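Local atomic coordinates of ORF34P2 (Lactococcus phage p2, PDB entry 2WKD), a protein that binds single-stranded DNA with nanomolar affinity and without sequence specificity, as a phage single-stranded DNA binding protein related to the OB-fold families. Residues K13-V18 and K26-P31; Y45-M50 and N76-F81. The protein carries 2 engineered substitutions. All blocks are in the same frame, centred on the assembly; numbering follows the deposited sequence.

Interaction 1 of 2, residues K13-V18 and K26-P31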
ATOM      1  N   LYS A  13      -9.580 -19.276  -3.482  1.00 43.14           N
ATOM      2  CA  LYS A  13      -9.511 -18.704  -2.130  1.00 44.55           C
ATOM      3  C   LYS A  13      -9.680 -17.189  -2.053  1.00 42.38           C
ATOM      4  O   LYS A  13     -10.101 -16.669  -1.027  1.00 44.86           O
ATOM      5  CB  LYS A  13      -8.191 -19.088  -1.447  1.00 44.89           C
ATOM      6  CG  LYS A  13      -8.033 -20.593  -1.207  1.00 51.30           C
ATOM      7  CD  LYS A  13      -6.595 -20.964  -0.860  1.00 54.73           C
ATOM      8  CE  LYS A  13      -6.452 -22.471  -0.725  1.00 58.76           C
ATOM      9  NZ  LYS A  13      -5.097 -22.838  -0.243  1.00 62.60           N
ATOM     10  N   ASN A  14      -9.353 -16.473  -3.121  1.00 39.48           N
ATOM     11  CA  ASN A  14      -9.358 -15.011  -3.042  1.00 38.26           C
ATOM     12  C   ASN A  14     -10.134 -14.283  -4.152  1.00 37.35           C
ATOM     13  O   ASN A  14     -10.196 -13.051  -4.160  1.00 34.76           O
ATOM     14  CB  ASN A  14      -7.908 -14.492  -2.951  1.00 39.09           C
ATOM     15  CG  ASN A  14      -7.107 -14.771  -4.210  1.00 39.81           C
ATOM     16  OD1 ASN A  14      -7.628 -15.300  -5.195  1.00 37.01           O
ATOM     17  ND2 ASN A  14      -5.835 -14.401  -4.190  1.00 35.07           N
ATOM     18  N   THR A  15     -10.714 -15.044  -5.083  1.00 35.12           N
ATOM     19  CA  THR A  15     -11.390 -14.470  -6.253  1.00 35.22           C
ATOM     20  C   THR A  15     -12.798 -15.045  -6.431  1.00 36.10           C
ATOM     21  O   THR A  15     -12.989 -16.256  -6.310  1.00 33.22           O
ATOM     22  CB  THR A  15     -10.561 -14.701  -7.541  1.00 33.75           C
ATOM     23  OG1 THR A  15      -9.233 -14.197  -7.343  1.00 40.49           O
ATOM     24  CG2 THR A  15     -11.183 -13.989  -8.752  1.00 30.93           C
ATOM     25  N   ARG A  16     -13.765 -14.172  -6.717  1.00 36.37           N
ATOM     26  CA  ARG A  16     -15.149 -14.585  -7.028  1.00 35.24           C
ATOM     27  C   ARG A  16     -15.610 -13.922  -8.316  1.00 33.70           C
ATOM     28  O   ARG A  16     -15.156 -12.829  -8.650  1.00 33.02           O
ATOM     29  CB  ARG A  16     -16.109 -14.198  -5.898  1.00 34.72           C
ATOM     30  CG  ARG A  16     -16.168 -15.199  -4.739  1.00 41.15           C
ATOM     31  CD  ARG A  16     -17.411 -15.000  -3.856  1.00 60.30           C
ATOM     32  NE  ARG A  16     -17.623 -13.597  -3.486  1.00 63.75           N
ATOM     33  CZ  ARG A  16     -18.735 -12.903  -3.725  1.00 61.09           C
ATOM     34  NH1 ARG A  16     -19.776 -13.470  -4.333  1.00 58.69           N
ATOM     35  NH2 ARG A  16     -18.802 -11.632  -3.349  1.00 57.94           N
ATOM     36  N   THR A  17     -16.512 -14.578  -9.038  1.00 32.89           N
ATOM     37  CA  THR A  17     -17.152 -13.968 -10.204  1.00 31.83           C
ATOM     38  C   THR A  17     -18.558 -13.553  -9.830  1.00 31.52           C
ATOM     39  O   THR A  17     -19.348 -14.375  -9.352  1.00 32.52           O
ATOM     40  CB  THR A  17     -17.151 -14.926 -11.406  1.00 30.50           C
ATOM     41  OG1 THR A  17     -15.795 -15.193 -11.764  1.00 32.78           O
ATOM     42  CG2 THR A  17     -17.870 -14.313 -12.604  1.00 30.08           C
ATOM     43  N   VAL A  18     -18.862 -12.280 -10.057  1.00 30.91           N
ATOM     44  CA  VAL A  18     -20.144 -11.677  -9.680  1.00 33.17           C
ATOM     45  C   VAL A  18     -20.813 -11.035 -10.887  1.00 35.05           C
ATOM     46  O   VAL A  18     -20.141 -10.636 -11.839  1.00 36.58           O
ATOM     47  CB  VAL A  18     -19.965 -10.566  -8.597  1.00 34.90           C
ATOM     48  CG1 VAL A  18     -19.488 -11.163  -7.280  1.00 32.05           C
ATOM     49  CG2 VAL A  18     -19.002  -9.480  -9.081  1.00 31.41           C
ATOM     50  N   LYS A  26     -14.726 -10.681 -12.355  1.00 32.04           N
ATOM     51  CA  LYS A  26     -13.944 -11.235 -11.273  1.00 32.45           C
ATOM     52  C   LYS A  26     -13.612 -10.127 -10.284  1.00 34.60           C
ATOM     53  O   LYS A  26     -13.272  -8.997 -10.684  1.00 37.40           O
ATOM     54  CB  LYS A  26     -12.657 -11.875 -11.796  1.00 32.12           C
ATOM     55  CG  LYS A  26     -12.834 -13.224 -12.470  1.00 31.45           C
ATOM     56  CD  LYS A  26     -11.468 -13.842 -12.750  1.00 28.57           C
ATOM     57  CE  LYS A  26     -11.607 -15.153 -13.521  1.00 33.31           C
ATOM     58  NZ  LYS A  26     -12.262 -14.999 -14.856  1.00 29.81           N
ATOM     59  N   ILE A  27     -13.738 -10.433  -8.999  1.00 33.96           N
ATOM     60  CA  ILE A  27     -13.284  -9.530  -7.937  1.00 37.53           C
ATOM     61  C   ILE A  27     -12.289 -10.289  -7.064  1.00 37.22           C
ATOM     62  O   ILE A  27     -12.608 -11.372  -6.551  1.00 35.13           O
ATOM     63  CB  ILE A  27     -14.438  -9.021  -7.043  1.00 38.27           C
ATOM     64  CG1 ILE A  27     -15.474  -8.257  -7.865  1.00 44.53           C
ATOM     65  CG2 ILE A  27     -13.893  -8.136  -5.911  1.00 37.57           C
ATOM     66  CD1 ILE A  27     -16.694  -7.807  -7.052  1.00 59.32           C
ATOM     67  N   ILE A  28     -11.090  -9.721  -6.916  1.00 37.08           N
ATOM     68  CA  ILE A  28     -10.052 -10.307  -6.070  1.00 37.01           C
ATOM     69  C   ILE A  28      -9.988  -9.567  -4.733  1.00 37.17           C
ATOM     70  O   ILE A  28     -10.250  -8.361  -4.667  1.00 39.60           O
ATOM     71  CB  ILE A  28      -8.662 -10.319  -6.782  1.00 36.76           C
ATOM     72  CG1 ILE A  28      -7.728 -11.351  -6.131  1.00 35.20           C
ATOM     73  CG2 ILE A  28      -8.045  -8.905  -6.824  1.00 37.90           C
ATOM     74  CD1 ILE A  28      -6.398 -11.556  -6.846  1.00 32.18           C
ATOM     75  N   SER A  29      -9.657 -10.301  -3.677  1.00 37.47           N
ATOM     76  CA  SER A  29      -9.503  -9.739  -2.339  1.00 36.53           C
ATOM     77  C   SER A  29      -8.082 -10.041  -1.881  1.00 33.60           C
ATOM     78  O   SER A  29      -7.692 -11.204  -1.779  1.00 33.19           O
ATOM     79  CB  SER A  29     -10.543 -10.344  -1.381  1.00 36.50           C
ATOM     80  OG  SER A  29     -10.406  -9.815  -0.062  1.00 45.75           O
ATOM     81  N   VAL A  30      -7.301  -8.987  -1.657  1.00 33.09           N
ATOM     82  CA  VAL A  30      -5.864  -9.121  -1.325  1.00 32.28           C
ATOM     83  C   VAL A  30      -5.484  -8.408  -0.013  1.00 31.99           C
ATOM     84  O   VAL A  30      -6.080  -7.377   0.322  1.00 31.45           O
ATOM     85  CB  VAL A  30      -4.949  -8.617  -2.490  1.00 34.99           C
ATOM     86  CG1 VAL A  30      -5.126  -9.504  -3.743  1.00 33.76           C
ATOM     87  CG2 VAL A  30      -5.212  -7.136  -2.825  1.00 30.48           C
ATOM     88  N   PRO A  31      -4.492  -8.951   0.731  1.00 33.35           N
ATOM     89  CA  PRO A  31      -4.071  -8.338   2.012  1.00 33.54           C
ATOM     90  C   PRO A  31      -3.309  -7.031   1.761  1.00 33.75           C
ATOM     91  O   PRO A  31      -2.442  -6.977   0.882  1.00 32.40           O
ATOM     92  CB  PRO A  31      -3.137  -9.393   2.623  1.00 31.44           C
ATOM     93  CG  PRO A  31      -2.557 -10.115   1.458  1.00 36.11           C
ATOM     94  CD  PRO A  31      -3.666 -10.133   0.392  1.00 34.16           C
TER
HETATM   95  O   HOH W   1     -14.978 -15.110 -14.310  1.00 31.77           O
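Thr-15 sets OG1 beside its backbone N, anti to the carbonyl carbon (chi1 -54°), next to CG1 of its bridge partner Ile-28, which itself stands anti to the backbone N (chi1 -160°). The two side chains cross obliquely, and Thr-15 OG1 lies 3.4 Å from Ile-28 CG1. Thr-15 OG1 donates to Asn-14 OD1 at 2.9 Å, from above the carboxamide plane. Asn-14 holds CG in the crowded position between N and carbonyl carbon, and so runs alongside Ile-28; OD1 also accepts from Asn-11 N and ND2 donates to Gln-9 O, which fixes the amide rotation. On the same face Lys-26 passes obliquely over Thr-15 and Thr-17, then bends at chi4 (61°), and a water bridges its NZ to Thr-17 OG1. On the face of Arg-16 and Ile-27, Ile-27 CD1 is met by Val-18 CG2, the two side chains crossing at about a right angle in a tight 3.5 Å contact. Arg-16 and Ile-27 form the hydrogen-bonded pair of this antiparallel ladder: Arg-16 N reaches Ile-27 O at 3.0 Å, and Ile-27 N reaches Arg-16 O at 2.8 Å. Ser-29 N adds a more bent bond to Asn-14 O (2.8 Å). The resulting beta hairpin places strand 15-18 at the margin of the chain's mixed sheet, while strand 25-31 pairs on its other side with strand 45-49 and Val-30 rests on Val-6 and Ala-8 of strand 2-9.

Interaction 2 of 2, residues Y45-M50 and N76-F81. Engineered in segment 45-50: Met-50 (natural residue Leu).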
ATOM      1  N   TYR A  45      -8.065  -6.412   4.122  1.00 28.20           N
ATOM      2  CA  TYR A  45      -8.093  -6.881   2.737  1.00 30.03           C
ATOM      3  C   TYR A  45      -8.738  -5.863   1.829  1.00 29.93           C
ATOM      4  O   TYR A  45      -9.730  -5.244   2.196  1.00 31.40           O
ATOM      5  CB  TYR A  45      -8.818  -8.226   2.617  1.00 30.59           C
ATOM      6  CG  TYR A  45      -7.940  -9.367   3.040  1.00 30.59           C
ATOM      7  CD1 TYR A  45      -7.695  -9.612   4.389  1.00 29.18           C
ATOM      8  CD2 TYR A  45      -7.322 -10.180   2.092  1.00 29.92           C
ATOM      9  CE1 TYR A  45      -6.863 -10.640   4.784  1.00 31.54           C
ATOM     10  CE2 TYR A  45      -6.488 -11.213   2.471  1.00 29.86           C
ATOM     11  CZ  TYR A  45      -6.265 -11.436   3.826  1.00 34.93           C
ATOM     12  OH  TYR A  45      -5.445 -12.458   4.220  1.00 37.09           O
ATOM     13  N   GLY A  46      -8.142  -5.669   0.658  1.00 27.65           N
ATOM     14  CA  GLY A  46      -8.717  -4.786  -0.343  1.00 29.53           C
ATOM     15  C   GLY A  46      -9.235  -5.572  -1.532  1.00 30.01           C
ATOM     16  O   GLY A  46      -8.685  -6.617  -1.891  1.00 29.75           O
ATOM     17  N   SER A  47     -10.293  -5.057  -2.148  1.00 31.78           N
ATOM     18  CA  SER A  47     -10.891  -5.693  -3.318  1.00 33.42           C
ATOM     19  C   SER A  47     -10.690  -4.870  -4.580  1.00 30.94           C
ATOM     20  O   SER A  47     -10.676  -3.638  -4.535  1.00 31.49           O
ATOM     21  CB  SER A  47     -12.382  -5.922  -3.081  1.00 32.82           C
ATOM     22  OG  SER A  47     -12.572  -6.543  -1.825  1.00 41.61           O
ATOM     23  N   ALA A  48     -10.543  -5.562  -5.707  1.00 32.37           N
ATOM     24  CA  ALA A  48     -10.399  -4.917  -7.016  1.00 30.63           C
ATOM     25  C   ALA A  48     -11.054  -5.757  -8.117  1.00 30.34           C
ATOM     26  O   ALA A  48     -10.988  -6.990  -8.087  1.00 26.76           O
ATOM     27  CB  ALA A  48      -8.930  -4.702  -7.338  1.00 31.35           C
ATOM     28  N   PHE A  49     -11.665  -5.078  -9.087  1.00 30.19           N
ATOM     29  CA  PHE A  49     -12.210  -5.738 -10.267  1.00 32.19           C
ATOM     30  C   PHE A  49     -11.084  -6.092 -11.227  1.00 31.63           C
ATOM     31  O   PHE A  49     -10.163  -5.295 -11.430  1.00 36.78           O
ATOM     32  CB  PHE A  49     -13.240  -4.841 -10.962  1.00 30.33           C
ATOM     33  CG  PHE A  49     -14.550  -4.717 -10.214  1.00 32.81           C
ATOM     34  CD1 PHE A  49     -15.573  -5.644 -10.414  1.00 34.13           C
ATOM     35  CD2 PHE A  49     -14.764  -3.676  -9.320  1.00 32.92           C
ATOM     36  CE1 PHE A  49     -16.790  -5.528  -9.734  1.00 38.06           C
ATOM     37  CE2 PHE A  49     -15.984  -3.558  -8.632  1.00 35.32           C
ATOM     38  CZ  PHE A  49     -16.993  -4.486  -8.842  1.00 27.59           C
HETATM   39  N   MSE A  50     -11.150  -7.290 -11.796  1.00 29.74           N
HETATM   40  CA  MSE A  50     -10.155  -7.781 -12.746  1.00 32.05           C
HETATM   41  C   MSE A  50     -10.626  -7.471 -14.160  1.00 31.99           C
HETATM   42  O   MSE A  50     -11.828  -7.541 -14.439  1.00 29.75           O
HETATM   43  CB  MSE A  50      -9.987  -9.307 -12.634  1.00 31.96           C
HETATM   44  CG  MSE A  50      -9.612  -9.819 -11.266  1.00 39.27           C
HETATM   45 SE   MSE A  50      -7.706  -9.533 -10.876  1.00 41.68          SE
HETATM   46  CE  MSE A  50      -7.370 -11.246 -10.103  1.00 47.33           C
ATOM     47  N   ASN A  76     -14.414  -1.918   5.170  1.00 31.27           N
ATOM     48  CA  ASN A  76     -14.216  -2.277   3.766  1.00 35.42           C
ATOM     49  C   ASN A  76     -13.157  -1.445   3.027  1.00 36.79           C
ATOM     50  O   ASN A  76     -13.114  -0.224   3.159  1.00 37.06           O
ATOM     51  CB  ASN A  76     -15.529  -2.213   2.997  1.00 35.29           C
ATOM     52  CG  ASN A  76     -16.245  -3.553   2.949  1.00 41.64           C
ATOM     53  OD1 ASN A  76     -16.264  -4.221   1.909  1.00 46.05           O
ATOM     54  ND2 ASN A  76     -16.834  -3.960   4.078  1.00 34.48           N
ATOM     55  N   TYR A  77     -12.335  -2.117   2.225  1.00 36.52           N
ATOM     56  CA  TYR A  77     -11.254  -1.463   1.478  1.00 36.90           C
ATOM     57  C   TYR A  77     -11.348  -1.768  -0.007  1.00 37.55           C
ATOM     58  O   TYR A  77     -11.289  -2.928  -0.405  1.00 39.79           O
ATOM     59  CB  TYR A  77      -9.891  -1.898   2.027  1.00 34.81           C
ATOM     60  CG  TYR A  77      -9.717  -1.612   3.501  1.00 35.02           C
ATOM     61  CD1 TYR A  77     -10.065  -2.568   4.465  1.00 39.04           C
ATOM     62  CD2 TYR A  77      -9.237  -0.376   3.940  1.00 32.51           C
ATOM     63  CE1 TYR A  77      -9.923  -2.305   5.827  1.00 37.50           C
ATOM     64  CE2 TYR A  77      -9.091  -0.101   5.306  1.00 38.22           C
ATOM     65  CZ  TYR A  77      -9.435  -1.071   6.236  1.00 37.50           C
ATOM     66  OH  TYR A  77      -9.287  -0.818   7.567  1.00 39.97           O
ATOM     67  N   ASN A  78     -11.496  -0.731  -0.829  1.00 37.95           N
ATOM     68  CA  ASN A  78     -11.567  -0.924  -2.281  1.00 38.59           C
ATOM     69  C   ASN A  78     -10.500  -0.144  -3.035  1.00 37.76           C
ATOM     70  O   ASN A  78     -10.240   1.010  -2.708  1.00 38.47           O
ATOM     71  CB  ASN A  78     -12.954  -0.542  -2.808  1.00 38.45           C
ATOM     72  CG  ASN A  78     -14.069  -1.409  -2.219  1.00 42.92           C
ATOM     73  OD1 ASN A  78     -14.116  -2.624  -2.432  1.00 50.18           O
ATOM     74  ND2 ASN A  78     -14.973  -0.779  -1.475  1.00 47.97           N
ATOM     75  N   PHE A  79      -9.890  -0.775  -4.040  1.00 36.39           N
ATOM     76  CA  PHE A  79      -8.948  -0.092  -4.927  1.00 35.62           C
ATOM     77  C   PHE A  79      -9.709   0.921  -5.769  1.00 37.40           C
ATOM     78  O   PHE A  79     -10.842   0.664  -6.153  1.00 37.57           O
ATOM     79  CB  PHE A  79      -8.193  -1.094  -5.819  1.00 32.80           C
ATOM     80  CG  PHE A  79      -7.042  -1.782  -5.121  1.00 32.79           C
ATOM     81  CD1 PHE A  79      -7.269  -2.868  -4.271  1.00 29.32           C
ATOM     82  CD2 PHE A  79      -5.735  -1.333  -5.305  1.00 32.51           C
ATOM     83  CE1 PHE A  79      -6.220  -3.494  -3.613  1.00 30.07           C
ATOM     84  CE2 PHE A  79      -4.678  -1.949  -4.649  1.00 27.92           C
ATOM     85  CZ  PHE A  79      -4.921  -3.048  -3.807  1.00 30.87           C
ATOM     86  N   VAL A  80      -9.087   2.068  -6.048  1.00 38.14           N
ATOM     87  CA  VAL A  80      -9.693   3.123  -6.870  1.00 39.35           C
ATOM     88  C   VAL A  80      -8.877   3.288  -8.147  1.00 40.76           C
ATOM     89  O   VAL A  80      -7.661   3.492  -8.073  1.00 43.18           O
ATOM     90  CB  VAL A  80      -9.745   4.491  -6.112  1.00 38.72           C
ATOM     91  CG1 VAL A  80     -10.420   5.567  -6.964  1.00 37.65           C
ATOM     92  CG2 VAL A  80     -10.442   4.346  -4.762  1.00 39.90           C
ATOM     93  N   PHE A  81      -9.543   3.217  -9.303  1.00 41.99           N
ATOM     94  CA  PHE A  81      -8.884   3.177 -10.623  1.00 43.83           C
ATOM     95  C   PHE A  81      -7.631   2.262 -10.654  1.00 43.12           C
ATOM     96  O   PHE A  81      -6.572   2.707 -11.110  1.00 43.63           O
ATOM     97  CB  PHE A  81      -8.457   4.588 -11.091  1.00 44.15           C
ATOM     98  CG  PHE A  81      -9.593   5.561 -11.328  1.00 49.86           C
ATOM     99  CD1 PHE A  81      -9.723   6.704 -10.524  1.00 51.15           C
ATOM    100  CD2 PHE A  81     -10.493   5.378 -12.380  1.00 52.68           C
ATOM    101  CE1 PHE A  81     -10.749   7.632 -10.741  1.00 51.70           C
ATOM    102  CE2 PHE A  81     -11.530   6.299 -12.606  1.00 53.17           C
ATOM    103  CZ  PHE A  81     -11.654   7.428 -11.784  1.00 52.52           C
TER
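Two backbone hydrogen bonds join residues 45-50 to residues 76-81, and both belong to Ser-47. Ser-47 N donates to Tyr-77 O at 2.9 Å, in the carbonyl plane, while Ser-47 O accepts from Phe-79 N at 3.0 Å along an almost straight N-H direction (174°). Ser-47 thus spans the parallel bridge with Asn-78 through both of its own peptide groups. Tyr-77 O also takes a CA-H...O contact from Gly-46 CA at 3.2 Å. Such parallel pairing makes the sheet mixed, since the strands flanking this pair, 25-31 and 59-68, run antiparallel to it; it is consistent with the strongly curved, barrel-like sheet of an OB fold, the clan to which the family belongs. The strand directions differ by 37°, and the chain turns a corner at Val-80 and Phe-81, where the pairing with 45-49 ends. Among the aromatic and apolar contacts, the Phe-79 ring presents its edge, in plane, to Ser-47 O, with CD1 3.5 Å from that oxygen. Ala-48 CB approaches the same ring obliquely, 3.9 Å from Phe-79 CD1, and both side chains also touch Val-62 of strand 59-68. Tyr-77 sets CB 3.4 Å from Tyr-45 O, which lies at its ring edge, and the ring meets Phe-33 of the second subunit edge-to-face.

Along the chain from the N terminus, strand 2-9 leads into residues 13-18, and interaction 1 closes a short hairpin loop when the chain returns through residues 26-31. The chain then continues into strand 45-49, from which interaction 2 closes a longer loop of 25 residues that contains strand 59-68. The two contacts follow in series, neither nested nor crossed, with centres 10 Å apart. Strands 25-31 and 45-49 are adjacent in the sheet and connect them directly, through probable hydrogen bonds from Gly-46 N to Val-30 O and from Met-50 N, at an engineered position, to Lys-26 O. Together they tie the hairpin margin to strand 77-87.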